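Local coordinates for protein putative glucoamylase (Bacteroides uniformis, PDB 4GL3) that is a putative glucoamylase and probably hydrolyses glycosidic bonds, although its natural substrate is not established, at residues Lys84-Leu89 with Arg152-Asn157; Ser313-Ser316 with Gly322-Thr325. All blocks are in the same frame, centred on the assembly; numbering follows the deposited sequence. Where two conformers were deposited one is given.

Interaction 1 of 2, residues Lys84-Leu89 with Arg152-Asn157; sequences KIVRFL and RGIINN
Ile154 lays its CG2 methyl against Val86, meeting CB at 3.8 Å and the carbonyl O of the same residue at 3.5 Å. The contact packs helix 75-90 beside helix 146-161, consistent with the helical-hairpin architecture of the six-hairpin clan to which the protein's family belongs. The two short axes come within 9.7 Å and cross at 38°, with their chain directions roughly alike. Both branches of Ile154 press on one side of helix 75-90. CG2 stands anti to the backbone N and meets Val86. CG1 lies anti to the carbonyl carbon (chi1 -70°) and carries CD1 to Arg87. There CD1 meets the aliphatic CG of Arg87 at 3.7 Å, the two side chains crossing at about a right angle. With an alanine here, CG2 and CD1 would be gone, which is likely to open a gap beside Val86 and leave the Arg87 CG methylene without this apolar neighbour. Helix 124-140 joins the cluster, with Leu134 touching Val86 and His138 touching Ile155. The Val86 carbonyl also accepts a hydrogen bond from Ser90 OG. Val86 turns its CG1 methyl to Ile155, 3.9 Å from Ile155 CG1.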
loop_
_atom_site.group_PDB
_atom_site.type_symbol
_atom_site.label_atom_id
_atom_site.label_comp_id
_atom_site.label_asym_id
_atom_site.label_seq_id
_atom_site.Cartn_x
_atom_site.Cartn_y
_atom_site.Cartn_z
ATOM N N LYS A 84 -10.251 -7.352 17.503
ATOM C CA LYS A 84 -9.754 -6.231 18.284
ATOM C C LYS A 84 -9.608 -4.960 17.389
ATOM O O LYS A 84 -10.031 -3.868 17.773
ATOM C CB LYS A 84 -8.423 -6.558 18.991
ATOM C CG LYS A 84 -7.816 -5.419 19.842
ATOM C CD LYS A 84 -6.768 -5.918 20.847
ATOM C CE LYS A 84 -5.457 -6.203 20.145
ATOM N NZ LYS A 84 -4.353 -6.782 21.006
ATOM N N ILE A 85 -9.034 -5.130 16.201
ATOM C CA ILE A 85 -8.796 -4.060 15.295
ATOM C C ILE A 85 -10.084 -3.408 14.840
ATOM O O ILE A 85 -10.210 -2.183 14.930
ATOM C CB ILE A 85 -7.973 -4.508 14.055
ATOM C CG1 ILE A 85 -6.523 -4.802 14.446
ATOM C CG2 ILE A 85 -7.995 -3.443 12.958
ATOM C CD1 ILE A 85 -5.731 -5.632 13.406
ATOM N N VAL A 86 -11.033 -4.198 14.362
ATOM C CA VAL A 86 -12.259 -3.620 13.805
ATOM C C VAL A 86 -13.181 -3.080 14.893
ATOM O O VAL A 86 -13.888 -2.063 14.683
ATOM C CB VAL A 86 -12.994 -4.584 12.815
ATOM C CG1 VAL A 86 -12.038 -4.995 11.730
ATOM C CG2 VAL A 86 -13.593 -5.801 13.493
ATOM N N ARG A 87 -13.133 -3.677 16.081
ATOM C CA ARG A 87 -13.828 -3.058 17.203
ATOM C C ARG A 87 -13.254 -1.672 17.553
ATOM O O ARG A 87 -14.004 -0.753 17.838
ATOM C CB ARG A 87 -13.831 -3.945 18.457
ATOM C CG ARG A 87 -14.909 -4.987 18.518
ATOM C CD ARG A 87 -14.763 -5.901 19.730
ATOM N NE ARG A 87 -15.958 -6.732 19.901
ATOM C CZ ARG A 87 -16.017 -7.889 20.582
ATOM N NH1 ARG A 87 -14.930 -8.409 21.160
ATOM N NH2 ARG A 87 -17.178 -8.561 20.668
ATOM N N PHE A 88 -11.933 -1.551 17.587
ATOM C CA PHE A 88 -11.299 -0.274 17.865
ATOM C C PHE A 88 -11.629 0.797 16.809
ATOM O O PHE A 88 -11.916 1.957 17.147
ATOM C CB PHE A 88 -9.794 -0.458 17.950
ATOM C CG PHE A 88 -9.063 0.724 18.534
ATOM C CD1 PHE A 88 -8.869 0.835 19.918
ATOM C CD2 PHE A 88 -8.522 1.683 17.708
ATOM C CE1 PHE A 88 -8.166 1.904 20.435
ATOM C CE2 PHE A 88 -7.818 2.753 18.231
ATOM C CZ PHE A 88 -7.636 2.859 19.582
ATOM N N LEU A 89 -11.567 0.429 15.539
ATOM C CA LEU A 89 -11.821 1.360 14.473
ATOM C C LEU A 89 -13.299 1.819 14.431
ATOM O O LEU A 89 -13.584 2.928 13.969
ATOM C CB LEU A 89 -11.437 0.789 13.109
ATOM C CG LEU A 89 -9.983 0.506 12.820
ATOM C CD1 LEU A 89 -9.841 -0.351 11.575
ATOM C CD2 LEU A 89 -9.231 1.837 12.705
ATOM N N ARG A 152 -17.217 -9.737 10.284
ATOM C CA ARG A 152 -17.906 -9.399 9.027
ATOM C C ARG A 152 -18.953 -8.311 9.207
ATOM O O ARG A 152 -19.064 -7.420 8.361
ATOM C CB ARG A 152 -18.572 -10.663 8.398
ATOM C CG ARG A 152 -17.565 -11.673 7.833
ATOM C CD ARG A 152 -18.228 -12.710 6.946
ATOM N NE ARG A 152 -19.430 -13.317 7.552
ATOM C CZ ARG A 152 -19.425 -14.285 8.460
ATOM N NH1 ARG A 152 -18.284 -14.802 8.912
ATOM N NH2 ARG A 152 -20.579 -14.757 8.930
ATOM N N GLY A 153 -19.739 -8.410 10.279
ATOM C CA GLY A 153 -20.791 -7.416 10.598
ATOM C C GLY A 153 -20.229 -6.028 10.806
ATOM O O GLY A 153 -20.757 -5.029 10.266
ATOM N N ILE A 154 -19.140 -5.958 11.577
ATOM C CA ILE A 154 -18.529 -4.690 11.860
ATOM C C ILE A 154 -17.959 -4.125 10.584
ATOM O O ILE A 154 -18.152 -2.953 10.297
ATOM C CB ILE A 154 -17.423 -4.739 12.955
ATOM C CG1 ILE A 154 -18.059 -4.999 14.353
ATOM C CG2 ILE A 154 -16.609 -3.424 12.950
ATOM C CD1 ILE A 154 -17.059 -5.297 15.487
ATOM N N ILE A 155 -17.252 -4.943 9.797
ATOM C CA ILE A 155 -16.612 -4.433 8.568
ATOM C C ILE A 155 -17.708 -3.948 7.605
ATOM O O ILE A 155 -17.566 -2.916 7.001
ATOM C CB ILE A 155 -15.712 -5.490 7.873
ATOM C CG1 ILE A 155 -14.416 -5.699 8.683
ATOM C CG2 ILE A 155 -15.413 -5.082 6.436
ATOM C CD1 ILE A 155 -13.530 -6.851 8.243
ATOM N N ASN A 156 -18.804 -4.700 7.479
ATOM C CA ASN A 156 -19.816 -4.305 6.513
ATOM C C ASN A 156 -20.424 -2.947 6.905
ATOM O O ASN A 156 -20.679 -2.137 6.055
ATOM C CB ASN A 156 -20.929 -5.331 6.383
ATOM C CG ASN A 156 -21.786 -5.080 5.132
ATOM O OD1 ASN A 156 -21.294 -5.063 3.982
ATOM N ND2 ASN A 156 -23.027 -4.863 5.352
ATOM N N ASN A 157 -20.660 -2.740 8.203
ATOM C CA ASN A 157 -21.172 -1.468 8.696
ATOM C C ASN A 157 -20.192 -0.299 8.482
ATOM O O ASN A 157 -20.589 0.787 8.026
ATOM C CB ASN A 157 -21.555 -1.612 10.171
ATOM C CG ASN A 157 -22.120 -0.351 10.741
ATOM O OD1 ASN A 157 -21.434 0.346 11.492
ATOM N ND2 ASN A 157 -23.349 -0.019 10.357
#

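Interaction 2 of 2, residues Ser313-Ser316 with Gly322-Thr325; sequences SAHS and GVIT
The His315 ring is sandwiched between a backbone carbonyl and a branched aliphatic side chain. Val323 sits over one face in a CH-pi contact. Its CB is 3.9 Å from the ring centroid and 17° off the ring normal. Val323 CB is offset toward the rim and lies 3.7 Å from His315 NE2. The CG1 methyl of Val323 reaches His315 CE1, also at 3.7 Å, and Val323 CG2 stays 3.9 Å from His315 NE2. CB is thus the carbon over the ring, CG1 lies toward the CE1 side, and CG2 hangs past the rim near NE2. The torsion of Val323, with CG1 anti to the backbone N (chi1 176°), sets the two methyls there. The opposite face of the ring looks onto the carbonyl O of Ser313, 3.2 Å above the plane and offset toward the rim. That residue precedes Ala314, the centre of an inverse gamma turn in which His315 N makes a weak bond back to the same Ser313 O. The turn folds the chain so that the carbonyl comes under the ring. Thr325 OG1 is 4.1 Å from His315 ND1 and lies oblique to the ring. Each of these polar atoms has its partner nearby: ND1 bonds to the carbonyl O of Thr304, and OG1 bonds to Ser306 OG. His315 and Val323 also touch Ser306, so the short loop lies against strand 305-306. With a carbonyl oxygen as partner, ND1 would act as donor, consistent with a proton there; the bond would help fix the rotation of the ring.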
loop_
_atom_site.group_PDB
_atom_site.type_symbol
_atom_site.label_atom_id
_atom_site.label_comp_id
_atom_site.label_asym_id
_atom_site.label_seq_id
_atom_site.Cartn_x
_atom_site.Cartn_y
_atom_site.Cartn_z
ATOM N N SER A 313 12.471 11.371 1.722
ATOM C CA SER A 313 12.160 11.950 0.421
ATOM C C SER A 313 11.532 10.927 -0.529
ATOM O O SER A 313 11.741 9.723 -0.363
ATOM C CB SER A 313 13.420 12.543 -0.198
ATOM O OG SER A 313 13.078 13.387 -1.281
ATOM N N ALA A 314 10.761 11.415 -1.509
ATOM C CA ALA A 314 10.054 10.570 -2.482
ATOM C C ALA A 314 11.015 10.209 -3.637
ATOM O O ALA A 314 10.939 10.735 -4.771
ATOM C CB ALA A 314 8.768 11.259 -2.961
ATOM N N HIS A 315 11.943 9.308 -3.332
ATOM C CA HIS A 315 13.029 8.985 -4.291
ATOM C C HIS A 315 12.421 8.371 -5.555
ATOM O O HIS A 315 11.424 7.632 -5.489
ATOM C CB HIS A 315 14.069 8.023 -3.720
ATOM C CG HIS A 315 14.553 8.382 -2.357
ATOM N ND1 HIS A 315 14.142 7.711 -1.225
ATOM C CD2 HIS A 315 15.394 9.360 -1.937
ATOM C CE1 HIS A 315 14.708 8.269 -0.168
ATOM N NE2 HIS A 315 15.474 9.270 -0.570
ATOM N N SER A 316 13.041 8.665 -6.695
ATOM C CA SER A 316 12.606 8.103 -7.965
ATOM C C SER A 316 13.676 8.434 -9.004
ATOM O O SER A 316 14.673 9.151 -8.712
ATOM C CB SER A 316 11.241 8.725 -8.384
ATOM O OG SER A 316 11.451 10.015 -8.943
ATOM N N GLY A 322 20.784 8.820 -4.055
ATOM C CA GLY A 322 21.759 7.756 -3.691
ATOM C C GLY A 322 21.207 6.674 -2.764
ATOM O O GLY A 322 21.962 5.811 -2.322
ATOM N N VAL A 323 19.901 6.733 -2.485
ATOM C CA VAL A 323 19.200 5.885 -1.519
ATOM C C VAL A 323 18.431 4.798 -2.295
ATOM O O VAL A 323 17.609 5.097 -3.155
ATOM C CB VAL A 323 18.221 6.725 -0.648
ATOM C CG1 VAL A 323 17.403 5.847 0.318
ATOM C CG2 VAL A 323 18.986 7.840 0.100
ATOM N N ILE A 324 18.779 3.542 -2.030
ATOM C CA ILE A 324 18.026 2.373 -2.498
ATOM C C ILE A 324 17.128 1.913 -1.337
ATOM O O ILE A 324 17.536 1.895 -0.164
ATOM C CB ILE A 324 18.995 1.248 -2.987
ATOM C CG1 ILE A 324 19.784 1.711 -4.222
ATOM C CG2 ILE A 324 18.239 -0.071 -3.283
ATOM C CD1 ILE A 324 19.052 1.790 -5.558
ATOM N N THR A 325 15.886 1.588 -1.658
ATOM C CA THR A 325 14.894 1.313 -0.678
ATOM C C THR A 325 14.300 -0.105 -0.969
ATOM O O THR A 325 13.622 -0.307 -2.001
ATOM C CB THR A 325 13.763 2.359 -0.778
ATOM O OG1 THR A 325 14.266 3.689 -0.556
ATOM C CG2 THR A 325 12.656 2.005 0.164
#

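In the fold
Interaction 1 comes first along the chain. It closes a long excursion of 62 residues, which contains helix 124-140 and several short strands, and ties helix 75-90 to helix 146-161. Interaction 2 opens much later, within the region matching the putative glucoamylase family. Its loop has only five residues, and it folds the segment leading to helix 326-331 back onto His315, just past the short strand 313-314. The two are in series: neither nests in the other and they do not cross. The centres of interaction 1 and interaction 2 are about 36 Å apart, on opposite sides of the chain's centre. Interaction 1 thus joins helices distant in sequence, while interaction 2 closes a local loop.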